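Local coordinates for protein alcohol dehydrogenase, zinc-containing (Thermotoga maritima, PDB 1VJ0) that probably catalyses oxidation of alcohols or the reverse reduction as a zinc-containing member of the medium-chain dehydrogenase family, and binds two zinc ions per chain, at residues A20-K25 and P72-H77; G53-D58 and A371-L376; V199-A204 and E221-I226. All coordinates share one frame; numbering follows the deposited sequence.

How the interactions relate
Interactions 1 and 2 share the catalytic, GroES-like part of the fold, their centres about 14 Å apart; interaction 3 lies in the six-stranded parallel nucleotide-binding-type sheet, its centre about 35 Å from that of interaction 1 and 23 Å from that of interaction 2. Along the chain the order is 20-25, 53-58, 72-77, 199-204, 221-226 and 371-376. The segments of the first two therefore alternate, and 371-376 brings the chain back to strand 45-54 after the parallel sheet is complete. His77 of interaction 1 and Cys55 of interaction 2 bind the same zinc ion and pack together, whereas interaction 3 only brushes interaction 2, through Ala204 and Leu372.

Interaction 1: residues A20-K25 and P72-H77; sequences AMVLEK and PIILGH
Leu23 and Ile73 run side by side, their side chains pointing the same way, with Leu23 CD2 resting 3.9 Å from Ile73 CG2. The torsion of Ile73 explains which branch does the touching: CG1 is anti to the backbone N (chi1 -178°) and leads away, leaving CG2 between the backbone N and the carbonyl carbon, beside the leucine. Their backbones form a single antiparallel, hydrogen-bonded bridge. Leu23 N donates to Ile73 O at 2.9 Å with an N-H...O angle of 152°, and Ile73 N returns a bond to Leu23 O at 3.0 Å with an angle of 157°. The pairing joins the end of strand 16-22 to the irregular segment leading into strand 78-86, in the GroES-like catalytic part of the fold.

Val22 divides its two methyls between different partners. CG1 lies alongside the proline ring, 3.9 Å from Pro72 CB, while CG2 meets Ile74 CG1 at 3.9 Å, the two side chains slanting across each other. Ile74 reaches further back along the strand with its tip, where CD1 packs 3.7 Å from Ala20 CB. The peptide bond before Pro72 is cis.

The next hydrogen-bonded pair of such a pairing would join Met21 and Leu75, but a water takes its place. It donates to Met21 O at 2.7 Å and accepts from Leu75 N at 2.8 Å, with a weak further bond to Ile73 O. This spreading of the backbones fits 72-77 diverging toward His77, a ligand of the zinc shared with Cys55, Glu78 and Cys178.

Around the contact, Leu23 and Leu75 lean on Phe62 and Met61 of helix 56-62. Ala20 and Val22 pack on Phe35 and Lys33 of strand 31-37, and Met21 reaches Ala359 and Asn360 of helix 359-368.

Interaction 2: residues G53-D58 and A371-L376; sequences GVCGSD and ALKVIL
Gly53 and Ile375 form an antiparallel, non-hydrogen-bonded pair with their CA atoms 4.6 Å apart, and beside it Val54 N gives Val374 O a straight bond of 2.9 Å (168° at the hydrogen). Val54 carries the apolar contact: its CB faces Val374 CB at 4.1 Å, and its CG2 lies 3.6 Å from Leu376 CD1. On the opposite face from Val54 and Val374, Ile375 CD1 sits 3.9 Å from Gly53 CA; a CB on Gly53 would point to this face, toward Ile375 CD1 and Lys373 CE.

In this strand-to-helix corner of the GroES-like catalytic domain, Cys55 is both zinc ligand and N-cap of helix 56-62. It forms a capping box with Asp58: Cys55 N donates to Asp58 OD2 at 3.0 Å, and Ser57 N bonds weakly to Cys55 SG. Tyr149 OH is a second partner of Asp58 OD2.

Lys373 is turned back by a bend at chi2 (81°), which carries NZ to within 2.8 Å of Val54 O. The same nitrogen forms a salt bridge with OE1 of Glu78, whose OE2 binds zinc, making Lys373 a second-shell residue of the site. An alanine here would probably leave Glu78 OE1 without its salt-bridge partner and Val54 O without this donor, and so set the zinc-binding carboxylate freer to turn. The ammonium approaches Val54 O from above the carbonyl plane, 53° out of it.

Interaction 3: residues V199-A204 and E221-I226; sequences VVIQGA and ENVIVI
Val200 and Ile201 lie beside Ile224 and Val225 in two parallel strands of a Rossmann-type sheet, paired in register from Val199-Val223 to Gln202-Ile226. The short strand axes approach to 4.6 Å and diverge by 20°, the twist expected of neighbouring strands. Five backbone bonds hold them, alternating in direction: Val199 N to Asn222 O, Ile224 N to Val199 O, Ile201 N to Ile224 O at 2.7 Å, Ile226 N to Ile201 O, and Gly203 N to Ile226 O at 2.8 Å. Ile224 O, which accepts from Ile201 N, also has a weaker CA-H...O contact from Val200, whose CA is 3.2 Å away.

Side chains alternate between two faces. On one, the two methyls of Val200 split their partners: CG1, anti to the backbone N (chi1 174°), meets Ile226 CD1 at 3.8 Å, and CG2 meets Ile224 CD1 at 4.2 Å. On the other, Ile201 sends CD1 back toward Val223 CG1, at 4.1 Å, while its CB faces Val225 CG2.

The next shell is helical. Helix 206-217, the crossover of this beta-alpha-beta unit, lies against Ile201, Val223 and Val225, with Val212 touching two of them; helix 252-262 packs Ile259 on Val200 and Ile262 on Ile224. Gln202 turns its amide to Tyr294 OH and Ala280 O, and strand 268-273 pairs with Val200 and Gln202.

At the strand's end the backbone of Gly203 takes a positive phi of 109°, at which a side chain would jam against the carbonyl of Gln202. This residue opens a glycine-rich pattern consistent with a dinucleotide-binding turn. Its carbonyl oxygen, buried with no hydrogen-bonding partner in the model, lies 3.8 Å from Val225 CG1.

Interaction 1: residues A20-K25 and P72-H77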
loop_
_atom_site.group_PDB
_atom_site.type_symbol
_atom_site.label_atom_id
_atom_site.label_comp_id
_atom_site.label_asym_id
_atom_site.label_seq_id
_atom_site.Cartn_x
_atom_site.Cartn_y
_atom_site.Cartn_z
ATOM N N ALA A 20 -8.418 -11.695 44.470
ATOM C CA ALA A 20 -7.810 -12.209 43.264
ATOM C C ALA A 20 -7.125 -13.542 43.520
ATOM O O ALA A 20 -6.935 -13.972 44.662
ATOM C CB ALA A 20 -6.822 -11.146 42.710
ATOM N N MET A 21 -6.791 -14.199 42.428
ATOM C CA MET A 21 -6.057 -15.441 42.436
ATOM C C MET A 21 -4.649 -15.135 41.962
ATOM O O MET A 21 -4.446 -14.768 40.820
ATOM C CB MET A 21 -6.732 -16.463 41.528
ATOM C CG MET A 21 -8.109 -16.850 42.029
ATOM S SD MET A 21 -8.159 -17.648 43.652
ATOM C CE MET A 21 -7.481 -19.242 43.233
ATOM N N VAL A 22 -3.714 -15.271 42.899
ATOM C CA VAL A 22 -2.342 -14.832 42.753
ATOM C C VAL A 22 -1.427 -16.037 42.465
ATOM O O VAL A 22 -1.502 -17.036 43.139
ATOM C CB VAL A 22 -1.921 -14.097 44.025
ATOM C CG1 VAL A 22 -0.456 -13.615 43.965
ATOM C CG2 VAL A 22 -2.912 -12.926 44.269
ATOM N N LEU A 23 -0.563 -15.879 41.473
ATOM C CA LEU A 23 0.570 -16.760 41.248
ATOM C C LEU A 23 1.728 -16.259 42.099
ATOM O O LEU A 23 2.237 -15.151 41.863
ATOM C CB LEU A 23 0.991 -16.687 39.782
ATOM C CG LEU A 23 2.145 -17.610 39.335
ATOM C CD1 LEU A 23 1.738 -19.098 39.452
ATOM C CD2 LEU A 23 2.468 -17.294 37.949
ATOM N N GLU A 24 2.138 -17.078 43.068
ATOM C CA GLU A 24 3.236 -16.755 43.984
ATOM C C GLU A 24 4.540 -17.426 43.610
ATOM O O GLU A 24 5.619 -16.857 43.829
ATOM C CB GLU A 24 2.927 -17.297 45.369
ATOM C CG GLU A 24 1.706 -16.774 46.066
ATOM C CD GLU A 24 1.700 -17.352 47.473
ATOM O OE1 GLU A 24 1.501 -18.596 47.628
ATOM O OE2 GLU A 24 2.037 -16.587 48.400
ATOM N N LYS A 25 4.415 -18.667 43.124
ATOM C CA LYS A 25 5.548 -19.532 42.705
ATOM C C LYS A 25 5.103 -20.351 41.486
ATOM O O LYS A 25 3.960 -20.843 41.425
ATOM C CB LYS A 25 5.916 -20.528 43.799
ATOM C CG LYS A 25 6.128 -19.983 45.192
ATOM C CD LYS A 25 6.856 -21.009 46.039
ATOM C CE LYS A 25 6.489 -20.897 47.552
ATOM N NZ LYS A 25 6.950 -22.075 48.370
ATOM N N PRO A 72 5.287 -11.917 42.794
ATOM C CA PRO A 72 3.986 -12.528 42.447
ATOM C C PRO A 72 3.283 -11.725 41.401
ATOM O O PRO A 72 3.673 -10.583 41.160
ATOM C CB PRO A 72 3.212 -12.442 43.768
ATOM C CG PRO A 72 3.747 -11.215 44.413
ATOM C CD PRO A 72 5.227 -11.321 44.135
ATOM N N ILE A 73 2.242 -12.317 40.804
ATOM C CA ILE A 73 1.479 -11.673 39.740
ATOM C C ILE A 73 0.048 -12.183 39.777
ATOM O O ILE A 73 -0.175 -13.368 40.065
ATOM C CB ILE A 73 2.125 -11.935 38.335
ATOM C CG1 ILE A 73 1.365 -11.226 37.227
ATOM C CG2 ILE A 73 2.218 -13.448 38.004
ATOM C CD1 ILE A 73 2.049 -11.260 35.896
ATOM N N ILE A 74 -0.882 -11.285 39.457
ATOM C CA ILE A 74 -2.234 -11.648 39.068
ATOM C C ILE A 74 -2.320 -11.805 37.526
ATOM O O ILE A 74 -2.246 -10.842 36.756
ATOM C CB ILE A 74 -3.266 -10.641 39.610
ATOM C CG1 ILE A 74 -3.232 -10.565 41.149
ATOM C CG2 ILE A 74 -4.645 -11.019 39.117
ATOM C CD1 ILE A 74 -3.820 -9.284 41.750
ATOM N N LEU A 75 -2.510 -13.048 37.088
ATOM C CA LEU A 75 -2.579 -13.345 35.678
ATOM C C LEU A 75 -3.896 -12.840 35.134
ATOM O O LEU A 75 -4.756 -12.346 35.906
ATOM C CB LEU A 75 -2.428 -14.842 35.420
ATOM C CG LEU A 75 -1.099 -15.477 35.795
ATOM C CD1 LEU A 75 -1.246 -16.981 35.784
ATOM C CD2 LEU A 75 -0.011 -15.036 34.871
ATOM N N GLY A 76 -4.042 -12.986 33.810
ATOM C CA GLY A 76 -5.284 -12.665 33.115
ATOM C C GLY A 76 -5.094 -11.387 32.332
ATOM O O GLY A 76 -5.061 -10.319 32.919
ATOM N N HIS A 77 -4.961 -11.498 31.018
ATOM C CA HIS A 77 -4.768 -10.329 30.149
ATOM C C HIS A 77 -5.941 -10.109 29.176
ATOM O O HIS A 77 -5.860 -9.287 28.245
ATOM C CB HIS A 77 -3.439 -10.476 29.407
ATOM C CG HIS A 77 -3.317 -11.740 28.622
ATOM N ND1 HIS A 77 -2.769 -12.895 29.145
ATOM C CD2 HIS A 77 -3.657 -12.028 27.338
ATOM C CE1 HIS A 77 -2.804 -13.850 28.226
ATOM N NE2 HIS A 77 -3.340 -13.349 27.122
HETATM O O HOH W 1 -2.682 -15.255 38.849
#

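Interaction 2: residues G53-D58 and A371-L376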
loop_
_atom_site.group_PDB
_atom_site.type_symbol
_atom_site.label_atom_id
_atom_site.label_comp_id
_atom_site.label_asym_id
_atom_site.label_seq_id
_atom_site.Cartn_x
_atom_site.Cartn_y
_atom_site.Cartn_z
ATOM N N GLY A 53 -10.914 -13.910 30.316
ATOM C CA GLY A 53 -10.544 -15.069 29.528
ATOM C C GLY A 53 -9.333 -15.769 30.090
ATOM O O GLY A 53 -8.384 -15.125 30.535
ATOM N N VAL A 54 -9.359 -17.085 30.065
ATOM C CA VAL A 54 -8.188 -17.901 30.355
ATOM C C VAL A 54 -7.559 -18.298 29.015
ATOM O O VAL A 54 -8.175 -19.007 28.213
ATOM C CB VAL A 54 -8.553 -19.114 31.216
ATOM C CG1 VAL A 54 -7.333 -19.934 31.561
ATOM C CG2 VAL A 54 -9.205 -18.639 32.496
ATOM N N CYS A 55 -6.333 -17.820 28.797
ATOM C CA CYS A 55 -5.581 -18.032 27.564
ATOM C C CYS A 55 -4.618 -19.169 27.688
ATOM O O CYS A 55 -4.115 -19.471 28.759
ATOM C CB CYS A 55 -4.789 -16.776 27.198
ATOM S SG CYS A 55 -4.090 -16.927 25.540
ATOM N N GLY A 56 -4.333 -19.837 26.583
ATOM C CA GLY A 56 -3.398 -20.960 26.645
ATOM C C GLY A 56 -2.015 -20.541 27.101
ATOM O O GLY A 56 -1.275 -21.315 27.718
ATOM N N SER A 57 -1.646 -19.304 26.801
ATOM C CA SER A 57 -0.370 -18.766 27.287
ATOM C C SER A 57 -0.311 -18.576 28.834
ATOM O O SER A 57 0.784 -18.482 29.423
ATOM C CB SER A 57 -0.054 -17.455 26.559
ATOM O OG SER A 57 -1.031 -16.471 26.875
ATOM N N ASP A 58 -1.478 -18.514 29.486
ATOM C CA ASP A 58 -1.539 -18.430 30.944
ATOM C C ASP A 58 -0.938 -19.711 31.553
ATOM O O ASP A 58 -0.277 -19.651 32.584
ATOM C CB ASP A 58 -2.976 -18.188 31.437
ATOM C CG ASP A 58 -3.532 -16.856 31.007
ATOM O OD1 ASP A 58 -2.724 -15.953 30.662
ATOM O OD2 ASP A 58 -4.761 -16.586 31.056
ATOM N N ALA A 371 -10.965 -28.027 27.598
ATOM C CA ALA A 371 -11.632 -26.794 27.189
ATOM C C ALA A 371 -10.969 -26.260 25.929
ATOM O O ALA A 371 -9.752 -26.417 25.742
ATOM C CB ALA A 371 -11.562 -25.736 28.304
ATOM N N LEU A 372 -11.771 -25.598 25.088
ATOM C CA LEU A 372 -11.264 -24.811 23.980
ATOM C C LEU A 372 -10.960 -23.391 24.492
ATOM O O LEU A 372 -9.897 -22.843 24.215
ATOM C CB LEU A 372 -12.282 -24.786 22.830
ATOM C CG LEU A 372 -12.066 -23.943 21.576
ATOM C CD1 LEU A 372 -10.761 -24.250 20.951
ATOM C CD2 LEU A 372 -13.167 -24.195 20.540
ATOM N N LYS A 373 -11.929 -22.812 25.206
ATOM C CA LYS A 373 -11.778 -21.554 25.894
ATOM C C LYS A 373 -12.613 -21.532 27.172
ATOM O O LYS A 373 -13.793 -21.889 27.168
ATOM C CB LYS A 373 -12.203 -20.382 24.967
ATOM C CG LYS A 373 -11.844 -19.060 25.479
ATOM C CD LYS A 373 -10.401 -18.778 25.167
ATOM C CE LYS A 373 -9.899 -17.638 25.942
ATOM N NZ LYS A 373 -8.443 -17.645 25.734
ATOM N N VAL A 374 -11.965 -21.128 28.260
ATOM C CA VAL A 374 -12.628 -20.891 29.542
ATOM C C VAL A 374 -12.702 -19.407 29.828
ATOM O O VAL A 374 -11.717 -18.684 29.655
ATOM C CB VAL A 374 -11.857 -21.496 30.718
ATOM C CG1 VAL A 374 -12.659 -21.288 32.049
ATOM C CG2 VAL A 374 -11.560 -22.981 30.471
ATOM N N ILE A 375 -13.860 -18.996 30.312
ATOM C CA ILE A 375 -14.088 -17.689 30.900
ATOM C C ILE A 375 -14.288 -17.782 32.422
ATOM O O ILE A 375 -15.016 -18.640 32.929
ATOM C CB ILE A 375 -15.339 -17.056 30.246
ATOM C CG1 ILE A 375 -15.145 -16.966 28.730
ATOM C CG2 ILE A 375 -15.635 -15.662 30.836
ATOM C CD1 ILE A 375 -14.049 -16.043 28.249
ATOM N N LEU A 376 -13.634 -16.885 33.162
ATOM C CA LEU A 376 -13.800 -16.826 34.616
ATOM C C LEU A 376 -14.703 -15.664 34.950
ATOM O O LEU A 376 -14.654 -14.598 34.316
ATOM C CB LEU A 376 -12.457 -16.635 35.338
ATOM C CG LEU A 376 -11.445 -17.783 35.216
ATOM C CD1 LEU A 376 -10.078 -17.393 35.727
ATOM C CD2 LEU A 376 -11.976 -19.026 35.943
#

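Interaction 3: residues V199-A204 and E221-I226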
loop_
_atom_site.group_PDB
_atom_site.type_symbol
_atom_site.label_atom_id
_atom_site.label_comp_id
_atom_site.label_asym_id
_atom_site.label_seq_id
_atom_site.Cartn_x
_atom_site.Cartn_y
_atom_site.Cartn_z
ATOM N N VAL A 199 -8.364 -18.535 1.255
ATOM C CA VAL A 199 -7.684 -18.485 2.539
ATOM C C VAL A 199 -7.583 -19.884 3.106
ATOM O O VAL A 199 -8.580 -20.617 3.123
ATOM C CB VAL A 199 -8.486 -17.623 3.533
ATOM C CG1 VAL A 199 -7.938 -17.789 4.957
ATOM C CG2 VAL A 199 -8.432 -16.143 3.053
ATOM N N VAL A 200 -6.369 -20.285 3.478
ATOM C CA VAL A 200 -6.159 -21.509 4.238
ATOM C C VAL A 200 -5.694 -21.144 5.634
ATOM O O VAL A 200 -4.767 -20.339 5.825
ATOM C CB VAL A 200 -5.149 -22.451 3.557
ATOM C CG1 VAL A 200 -4.819 -23.668 4.443
ATOM C CG2 VAL A 200 -5.644 -22.898 2.192
ATOM N N ILE A 201 -6.357 -21.727 6.628
ATOM C CA ILE A 201 -5.968 -21.571 8.005
ATOM C C ILE A 201 -5.467 -22.872 8.555
ATOM O O ILE A 201 -6.143 -23.894 8.456
ATOM C CB ILE A 201 -7.154 -21.080 8.818
ATOM C CG1 ILE A 201 -7.548 -19.679 8.326
ATOM C CG2 ILE A 201 -6.804 -21.068 10.319
ATOM C CD1 ILE A 201 -8.928 -19.264 8.732
ATOM N N GLN A 202 -4.278 -22.825 9.157
ATOM C CA GLN A 202 -3.665 -24.010 9.801
ATOM C C GLN A 202 -3.881 -23.880 11.281
ATOM O O GLN A 202 -3.331 -22.949 11.896
ATOM C CB GLN A 202 -2.162 -24.097 9.515
ATOM C CG GLN A 202 -1.782 -24.095 8.056
ATOM C CD GLN A 202 -0.292 -24.024 7.854
ATOM O OE1 GLN A 202 0.319 -22.963 8.050
ATOM N NE2 GLN A 202 0.323 -25.168 7.512
ATOM N N GLY A 203 -4.660 -24.780 11.863
ATOM C CA GLY A 203 -4.950 -24.750 13.286
ATOM C C GLY A 203 -6.386 -24.329 13.507
ATOM O O GLY A 203 -6.930 -23.569 12.708
ATOM N N ALA A 204 -7.029 -24.921 14.520
ATOM C CA ALA A 204 -8.443 -24.668 14.826
ATOM C C ALA A 204 -8.665 -24.475 16.312
ATOM O O ALA A 204 -9.635 -24.986 16.891
ATOM C CB ALA A 204 -9.277 -25.817 14.309
ATOM N N GLU A 221 -13.366 -15.488 -0.675
ATOM C CA GLU A 221 -14.241 -16.361 -1.419
ATOM C C GLU A 221 -14.306 -17.772 -0.843
ATOM O O GLU A 221 -15.395 -18.379 -0.721
ATOM C CB GLU A 221 -13.794 -16.424 -2.877
ATOM C CG GLU A 221 -14.734 -17.242 -3.743
ATOM C CD GLU A 221 -14.302 -17.226 -5.196
ATOM O OE1 GLU A 221 -14.255 -16.130 -5.787
ATOM O OE2 GLU A 221 -13.973 -18.304 -5.731
ATOM N N ASN A 222 -13.146 -18.337 -0.567
ATOM C CA ASN A 222 -13.066 -19.672 0.019
ATOM C C ASN A 222 -12.246 -19.652 1.305
ATOM O O ASN A 222 -11.182 -19.029 1.371
ATOM C CB ASN A 222 -12.373 -20.661 -0.940
ATOM C CG ASN A 222 -13.013 -20.742 -2.278
ATOM O OD1 ASN A 222 -12.357 -20.527 -3.318
ATOM N ND2 ASN A 222 -14.256 -21.071 -2.293
ATOM N N VAL A 223 -12.744 -20.345 2.324
ATOM C CA VAL A 223 -12.023 -20.449 3.609
ATOM C C VAL A 223 -11.844 -21.934 3.949
ATOM O O VAL A 223 -12.840 -22.707 4.012
ATOM C CB VAL A 223 -12.728 -19.689 4.765
ATOM C CG1 VAL A 223 -11.992 -19.950 6.101
ATOM C CG2 VAL A 223 -12.833 -18.181 4.461
ATOM N N ILE A 224 -10.596 -22.367 4.026
ATOM C CA ILE A 224 -10.283 -23.786 4.283
ATOM C C ILE A 224 -9.483 -23.862 5.563
ATOM O O ILE A 224 -8.539 -23.072 5.750
ATOM C CB ILE A 224 -9.429 -24.374 3.130
ATOM C CG1 ILE A 224 -10.225 -24.365 1.817
ATOM C CG2 ILE A 224 -8.893 -25.816 3.459
ATOM C CD1 ILE A 224 -9.424 -23.761 0.684
ATOM N N VAL A 225 -9.857 -24.802 6.444
ATOM C CA VAL A 225 -9.117 -25.042 7.693
ATOM C C VAL A 225 -8.483 -26.454 7.734
ATOM O O VAL A 225 -9.141 -27.427 7.406
ATOM C CB VAL A 225 -10.043 -24.882 8.897
ATOM C CG1 VAL A 225 -9.284 -25.152 10.209
ATOM C CG2 VAL A 225 -10.637 -23.471 8.903
ATOM N N ILE A 226 -7.200 -26.516 8.115
ATOM C CA ILE A 226 -6.464 -27.768 8.261
ATOM C C ILE A 226 -6.081 -27.878 9.735
ATOM O O ILE A 226 -5.452 -26.975 10.294
ATOM C CB ILE A 226 -5.179 -27.812 7.383
ATOM C CG1 ILE A 226 -5.530 -27.573 5.923
ATOM C CG2 ILE A 226 -4.444 -29.172 7.601
ATOM C CD1 ILE A 226 -4.355 -27.424 5.021
#